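Long-range contacts in AimR transcriptional regulator (Bacillus phage phi3T, PDB 5ZVV), which acts as a dimeric transcriptional activator of the aimX locus in the phage lysis-lysogeny switch, until the arbitrium peptide turns it into an inactive monomer: residues A79-V83 with I98-L102; E112-Y117 with K141-M147. One frame throughout, in Å; residues are numbered along the deposited sequence.

Contact 1 of 2, residues A79-V83 with I98-L102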
loop_
_atom_site.group_PDB
_atom_site.type_symbol
_atom_site.label_atom_id
_atom_site.label_comp_id
_atom_site.label_asym_id
_atom_site.label_seq_id
_atom_site.Cartn_x
_atom_site.Cartn_y
_atom_site.Cartn_z
ATOM N N ALA A 79 12.268 18.053 -28.421
ATOM C CA ALA A 79 10.916 17.501 -28.395
ATOM C C ALA A 79 10.635 16.783 -27.079
ATOM O O ALA A 79 9.523 16.870 -26.543
ATOM C CB ALA A 79 10.712 16.557 -29.580
ATOM N N ARG A 80 11.629 16.071 -26.544
ATOM C CA ARG A 80 11.463 15.400 -25.256
ATOM C C ARG A 80 11.269 16.413 -24.133
ATOM O O ARG A 80 10.340 16.294 -23.313
ATOM C CB ARG A 80 12.676 14.508 -24.991
ATOM C CG ARG A 80 13.086 13.684 -26.199
ATOM C CD ARG A 80 14.238 12.731 -25.904
ATOM N NE ARG A 80 14.780 12.186 -27.144
ATOM C CZ ARG A 80 15.978 12.479 -27.634
ATOM N NH1 ARG A 80 16.786 13.294 -26.975
ATOM N NH2 ARG A 80 16.378 11.941 -28.778
ATOM N N GLN A 81 12.138 17.427 -24.084
ATOM C CA GLN A 81 11.920 18.538 -23.164
ATOM C C GLN A 81 10.518 19.106 -23.325
ATOM O O GLN A 81 9.843 19.412 -22.333
ATOM C CB GLN A 81 12.968 19.628 -23.397
ATOM C CG GLN A 81 14.387 19.207 -23.076
ATOM C CD GLN A 81 15.402 20.299 -23.362
ATOM O OE1 GLN A 81 15.314 20.994 -24.372
ATOM N NE2 GLN A 81 16.370 20.456 -22.467
ATOM N N SER A 82 10.052 19.227 -24.570
ATOM C CA SER A 82 8.734 19.801 -24.812
ATOM C C SER A 82 7.632 18.925 -24.233
ATOM O O SER A 82 6.638 19.440 -23.710
ATOM C CB SER A 82 8.513 20.019 -26.309
ATOM O OG SER A 82 8.017 18.851 -26.934
ATOM N N VAL A 83 7.784 17.598 -24.304
ATOM C CA VAL A 83 6.739 16.745 -23.743
ATOM C C VAL A 83 6.719 16.865 -22.224
ATOM O O VAL A 83 5.643 16.864 -21.606
ATOM C CB VAL A 83 6.886 15.280 -24.209
ATOM C CG1 VAL A 83 7.866 14.493 -23.348
ATOM C CG2 VAL A 83 5.524 14.596 -24.212
ATOM N N ILE A 98 2.239 15.706 -28.835
ATOM C CA ILE A 98 3.688 15.529 -28.773
ATOM C C ILE A 98 4.042 14.069 -28.522
ATOM O O ILE A 98 5.027 13.556 -29.065
ATOM C CB ILE A 98 4.298 16.453 -27.702
ATOM C CG1 ILE A 98 4.017 17.920 -28.033
ATOM C CG2 ILE A 98 5.798 16.221 -27.587
ATOM C CD1 ILE A 98 4.581 18.891 -27.023
ATOM N N ILE A 99 3.251 13.376 -27.699
ATOM C CA ILE A 99 3.507 11.958 -27.452
ATOM C C ILE A 99 3.384 11.163 -28.745
ATOM O O ILE A 99 4.187 10.258 -29.015
ATOM C CB ILE A 99 2.561 11.418 -26.364
ATOM C CG1 ILE A 99 2.953 11.970 -24.995
ATOM C CG2 ILE A 99 2.583 9.894 -26.334
ATOM C CD1 ILE A 99 2.067 11.483 -23.874
ATOM N N ILE A 100 2.387 11.493 -29.569
ATOM C CA ILE A 100 2.255 10.835 -30.869
ATOM C C ILE A 100 3.482 11.109 -31.733
ATOM O O ILE A 100 4.045 10.194 -32.350
ATOM C CB ILE A 100 0.957 11.279 -31.566
ATOM C CG1 ILE A 100 -0.260 10.707 -30.831
ATOM C CG2 ILE A 100 0.960 10.856 -33.031
ATOM C CD1 ILE A 100 -1.580 11.279 -31.293
ATOM N N ASN A 101 3.924 12.371 -31.785
ATOM C CA ASN A 101 5.100 12.694 -32.592
ATOM C C ASN A 101 6.341 11.953 -32.099
ATOM O O ASN A 101 7.163 11.498 -32.905
ATOM C CB ASN A 101 5.348 14.203 -32.591
ATOM C CG ASN A 101 4.299 14.969 -33.370
ATOM O OD1 ASN A 101 3.545 14.394 -34.152
ATOM N ND2 ASN A 101 4.252 16.280 -33.164
ATOM N N LEU A 102 6.495 11.820 -30.780
ATOM C CA LEU A 102 7.661 11.133 -30.230
ATOM C C LEU A 102 7.602 9.638 -30.501
ATOM O O LEU A 102 8.637 9.005 -30.739
ATOM C CB LEU A 102 7.767 11.398 -28.729
ATOM C CG LEU A 102 8.125 12.828 -28.322
ATOM C CD1 LEU A 102 8.108 12.970 -26.812
ATOM C CD2 LEU A 102 9.484 13.202 -28.883
#
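Helix 77-88 and helix 92-103 run nearly antiparallel, at 149° with local axes 9.9 Å apart, so that Val-83 comes opposite Ile-98 at one end of the contact and Ala-79 opposite Leu-102 at the other. Val-83 is the hub. Its beta carbon lies between two side chains one helical turn apart: Val-83 CB is 3.7 Å from Ile-98 CG2 and equally far from Leu-102 CD1. Val-83 CG2, the branch anti to the backbone N, touches Ile-98 and meets Ile-99 CG1 at 3.8 Å, the chains of Val-83 and Ile-99 crossing almost at right angles. A beta-branched residue suits this spot because its two methyls spread over three neighbours. At the other end the small Ala-79 lets Leu-102 CD2 approach Ala-79 CB to 3.6 Å, a long branched chain laid against a short one. Ser-82 is tolerated in the same apolar interface plausibly because its hydroxyl turns back to donate to Ala-79 O, which also accepts from Val-83 N; Ser-82 OG also lies 3.4 Å from Ile-98 CD1. Phe-69 of helix 61-69 touches both Ser-82 and Ile-98. No hydrogen bond joins the two segments; interlocked aliphatic groups hold this antiparallel helical hairpin, the building element of TPR-like alpha-helical folds, the clan to which the AimR family belongs.

Contact 2 of 2, residues E112-Y117 with K141-M147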
loop_
_atom_site.group_PDB
_atom_site.type_symbol
_atom_site.label_atom_id
_atom_site.label_comp_id
_atom_site.label_asym_id
_atom_site.label_seq_id
_atom_site.Cartn_x
_atom_site.Cartn_y
_atom_site.Cartn_z
ATOM N N GLU A 112 11.184 6.033 -26.855
ATOM C CA GLU A 112 11.126 5.619 -25.460
ATOM C C GLU A 112 10.398 6.654 -24.611
ATOM O O GLU A 112 9.515 6.314 -23.812
ATOM C CB GLU A 112 12.548 5.381 -24.954
ATOM C CG GLU A 112 12.707 5.283 -23.456
ATOM C CD GLU A 112 14.153 5.063 -23.066
ATOM O OE1 GLU A 112 14.849 4.319 -23.788
ATOM O OE2 GLU A 112 14.599 5.648 -22.058
ATOM N N TRP A 113 10.756 7.932 -24.775
ATOM C CA TRP A 113 10.040 9.000 -24.083
ATOM C C TRP A 113 8.559 8.979 -24.430
ATOM O O TRP A 113 7.702 9.131 -23.551
ATOM C CB TRP A 113 10.642 10.357 -24.443
ATOM C CG TRP A 113 11.883 10.700 -23.686
ATOM C CD1 TRP A 113 13.067 10.021 -23.698
ATOM C CD2 TRP A 113 12.072 11.826 -22.821
ATOM N NE1 TRP A 113 13.979 10.649 -22.885
ATOM C CE2 TRP A 113 13.394 11.760 -22.335
ATOM C CE3 TRP A 113 11.250 12.880 -22.405
ATOM C CZ2 TRP A 113 13.915 12.710 -21.456
ATOM C CZ3 TRP A 113 11.769 13.823 -21.535
ATOM C CH2 TRP A 113 13.091 13.731 -21.067
ATOM N N GLY A 114 8.240 8.791 -25.711
ATOM C CA GLY A 114 6.847 8.775 -26.121
ATOM C C GLY A 114 6.073 7.633 -25.498
ATOM O O GLY A 114 4.911 7.791 -25.120
ATOM N N LYS A 115 6.709 6.466 -25.374
ATOM C CA LYS A 115 6.025 5.315 -24.797
ATOM C C LYS A 115 5.843 5.479 -23.295
ATOM O O LYS A 115 4.785 5.136 -22.752
ATOM C CB LYS A 115 6.796 4.035 -25.120
ATOM C CG LYS A 115 6.658 3.604 -26.574
ATOM C CD LYS A 115 7.920 2.933 -27.099
ATOM C CE LYS A 115 8.187 1.605 -26.420
ATOM N NZ LYS A 115 9.441 0.976 -26.924
ATOM N N VAL A 116 6.854 6.016 -22.606
ATOM C CA VAL A 116 6.744 6.199 -21.162
ATOM C C VAL A 116 5.695 7.256 -20.836
ATOM O O VAL A 116 4.849 7.061 -19.957
ATOM C CB VAL A 116 8.112 6.550 -20.553
ATOM C CG1 VAL A 116 7.966 6.886 -19.077
ATOM C CG2 VAL A 116 9.078 5.393 -20.736
ATOM N N TYR A 117 5.728 8.390 -21.542
ATOM C CA TYR A 117 4.719 9.416 -21.305
ATOM C C TYR A 117 3.340 8.958 -21.758
ATOM O O TYR A 117 2.328 9.381 -21.186
ATOM C CB TYR A 117 5.110 10.719 -22.000
ATOM C CG TYR A 117 6.072 11.550 -21.184
ATOM C CD1 TYR A 117 7.435 11.281 -21.190
ATOM C CD2 TYR A 117 5.615 12.594 -20.391
ATOM C CE1 TYR A 117 8.316 12.035 -20.436
ATOM C CE2 TYR A 117 6.487 13.353 -19.634
ATOM C CZ TYR A 117 7.835 13.069 -19.660
ATOM O OH TYR A 117 8.700 13.826 -18.911
ATOM N N LYS A 141 12.104 -1.539 -22.720
ATOM C CA LYS A 141 13.564 -1.607 -22.625
ATOM C C LYS A 141 14.151 -0.208 -22.440
ATOM O O LYS A 141 14.929 0.292 -23.254
ATOM C CB LYS A 141 14.165 -2.312 -23.845
ATOM C CG LYS A 141 13.678 -3.743 -24.035
ATOM C CD LYS A 141 14.159 -4.342 -25.351
ATOM C CE LYS A 141 15.652 -4.615 -25.329
ATOM N NZ LYS A 141 16.120 -5.260 -26.590
ATOM N N ILE A 142 13.742 0.422 -21.339
ATOM C CA ILE A 142 14.092 1.813 -21.074
ATOM C C ILE A 142 15.590 1.926 -20.830
ATOM O O ILE A 142 16.150 1.240 -19.966
ATOM C CB ILE A 142 13.285 2.343 -19.878
ATOM C CG1 ILE A 142 11.785 2.249 -20.177
ATOM C CG2 ILE A 142 13.693 3.771 -19.543
ATOM C CD1 ILE A 142 10.906 2.537 -18.988
ATOM N N LYS A 143 16.243 2.802 -21.590
ATOM C CA LYS A 143 17.691 2.979 -21.535
ATOM C C LYS A 143 18.119 4.298 -20.915
ATOM O O LYS A 143 19.048 4.318 -20.104
ATOM C CB LYS A 143 18.290 2.886 -22.944
ATOM C CG LYS A 143 17.813 1.705 -23.770
ATOM C CD LYS A 143 18.436 0.403 -23.310
ATOM C CE LYS A 143 18.228 -0.687 -24.349
ATOM N NZ LYS A 143 18.905 -1.961 -23.974
ATOM N N SER A 144 17.477 5.402 -21.287
ATOM C CA SER A 144 17.888 6.711 -20.800
ATOM C C SER A 144 17.636 6.831 -19.305
ATOM O O SER A 144 16.650 6.306 -18.780
ATOM C CB SER A 144 17.136 7.817 -21.539
ATOM O OG SER A 144 15.784 7.872 -21.117
ATOM N N ALA A 145 18.540 7.532 -18.618
ATOM C CA ALA A 145 18.367 7.769 -17.189
ATOM C C ALA A 145 17.048 8.481 -16.909
ATOM O O ALA A 145 16.260 8.041 -16.062
ATOM C CB ALA A 145 19.547 8.577 -16.650
ATOM N N GLU A 146 16.785 9.570 -17.638
ATOM C CA GLU A 146 15.576 10.364 -17.430
ATOM C C GLU A 146 14.333 9.485 -17.376
ATOM O O GLU A 146 13.572 9.516 -16.403
ATOM C CB GLU A 146 15.442 11.415 -18.535
ATOM C CG GLU A 146 16.485 12.521 -18.489
ATOM C CD GLU A 146 17.790 12.131 -19.152
ATOM O OE1 GLU A 146 17.836 11.067 -19.804
ATOM O OE2 GLU A 146 18.772 12.893 -19.023
HETATM N N MSE A 147 14.124 8.674 -18.405
HETATM C CA MSE A 147 12.931 7.845 -18.441
HETATM C C MSE A 147 12.995 6.753 -17.383
HETATM O O MSE A 147 11.975 6.443 -16.761
HETATM C CB MSE A 147 12.720 7.261 -19.835
HETATM C CG MSE A 147 12.142 8.279 -20.822
HETATM SE SE MSE A 147 10.614 9.294 -20.108
HETATM C CE MSE A 147 11.537 10.889 -19.434
HETATM O O HOH W 1 14.490 2.287 -25.312
HETATM O O HOH W 2 16.739 11.223 -22.776
#
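Glu-112 OE2 takes two hydrogen bonds from one residue, Ser-144: the hydroxyl OG donates at 2.7 Å, and the backbone N, through the syn lone pair, at 3.0 Å. The other oxygen, OE1, accepts from Lys-143 N in a nearly straight bond (169°), met from above the carboxylate plane. The extended glutamate, with CG anti to its own N (chi1 165°), reaches from helix 108-124 to the loop leading into helix 145-161. Ser-144 is the N-cap of that second helix, and its OG also accepts from Met-147 N, so one small hydroxyl caps the helix and anchors the acid. The N-terminal end of a helix would probably favour the charged carboxylate here. A water 2.6 Å from Glu-112 OE1 probably donates to it and lies near Lys-141 O.

Beyond this polar end, helices 108-124 and 145-161, with helix 130-139 between them in sequence, pack on each other, consistent with the stacking of alternate helices in TPR-like superhelices. Met-147 is a knob in a hole formed by Glu-112, Trp-113, Val-116 and Tyr-117. Met-147 is a selenomethionine, introduced by labelling. Its chain bends at chi2 and chi3, which swings the terminal methyl CE over the Trp-113 indole, 3.3 Å from the centroid of the six-membered ring and almost on its normal, a CH-pi contact. The selenium lies over the five-membered ring of Trp-113, a Met-aromatic contact, and touches Val-116 CG1, while CE meets the edge of Tyr-117 at CE1. Trp-113 keeps its polar edge satisfied: NE1 donates to a water that in turn donates to Glu-146 OE1. Val-116 CG2 packs on Ile-142 CD1 at 3.8 Å, and Phe-189 of helix 184-203 touches Met-147 and Tyr-117.

In the fold
Helix 108-124 ties the two contacts together. It carries one half of contact 2 and also packs on both helices of contact 1: Arg-80 O meets Trp-113 CZ3, while Ile-99 and Leu-102 lie against Gly-114, whose lack of a side chain probably lets the helices come close. Tyr-117 also reaches back, its hydroxyl bonded to Glu-84 of helix 77-88. The centres are about 12 Å apart, with contact 1 closing in sequence before contact 2 opens. Contact 1 is buried and joins helix to helix mainly by aliphatic packing, with no hydrogen bond across it; contact 2 is only partly buried and adds aromatic rings, absent from the segments of contact 1, with carboxylate, capping and water-mediated bonds at a loop.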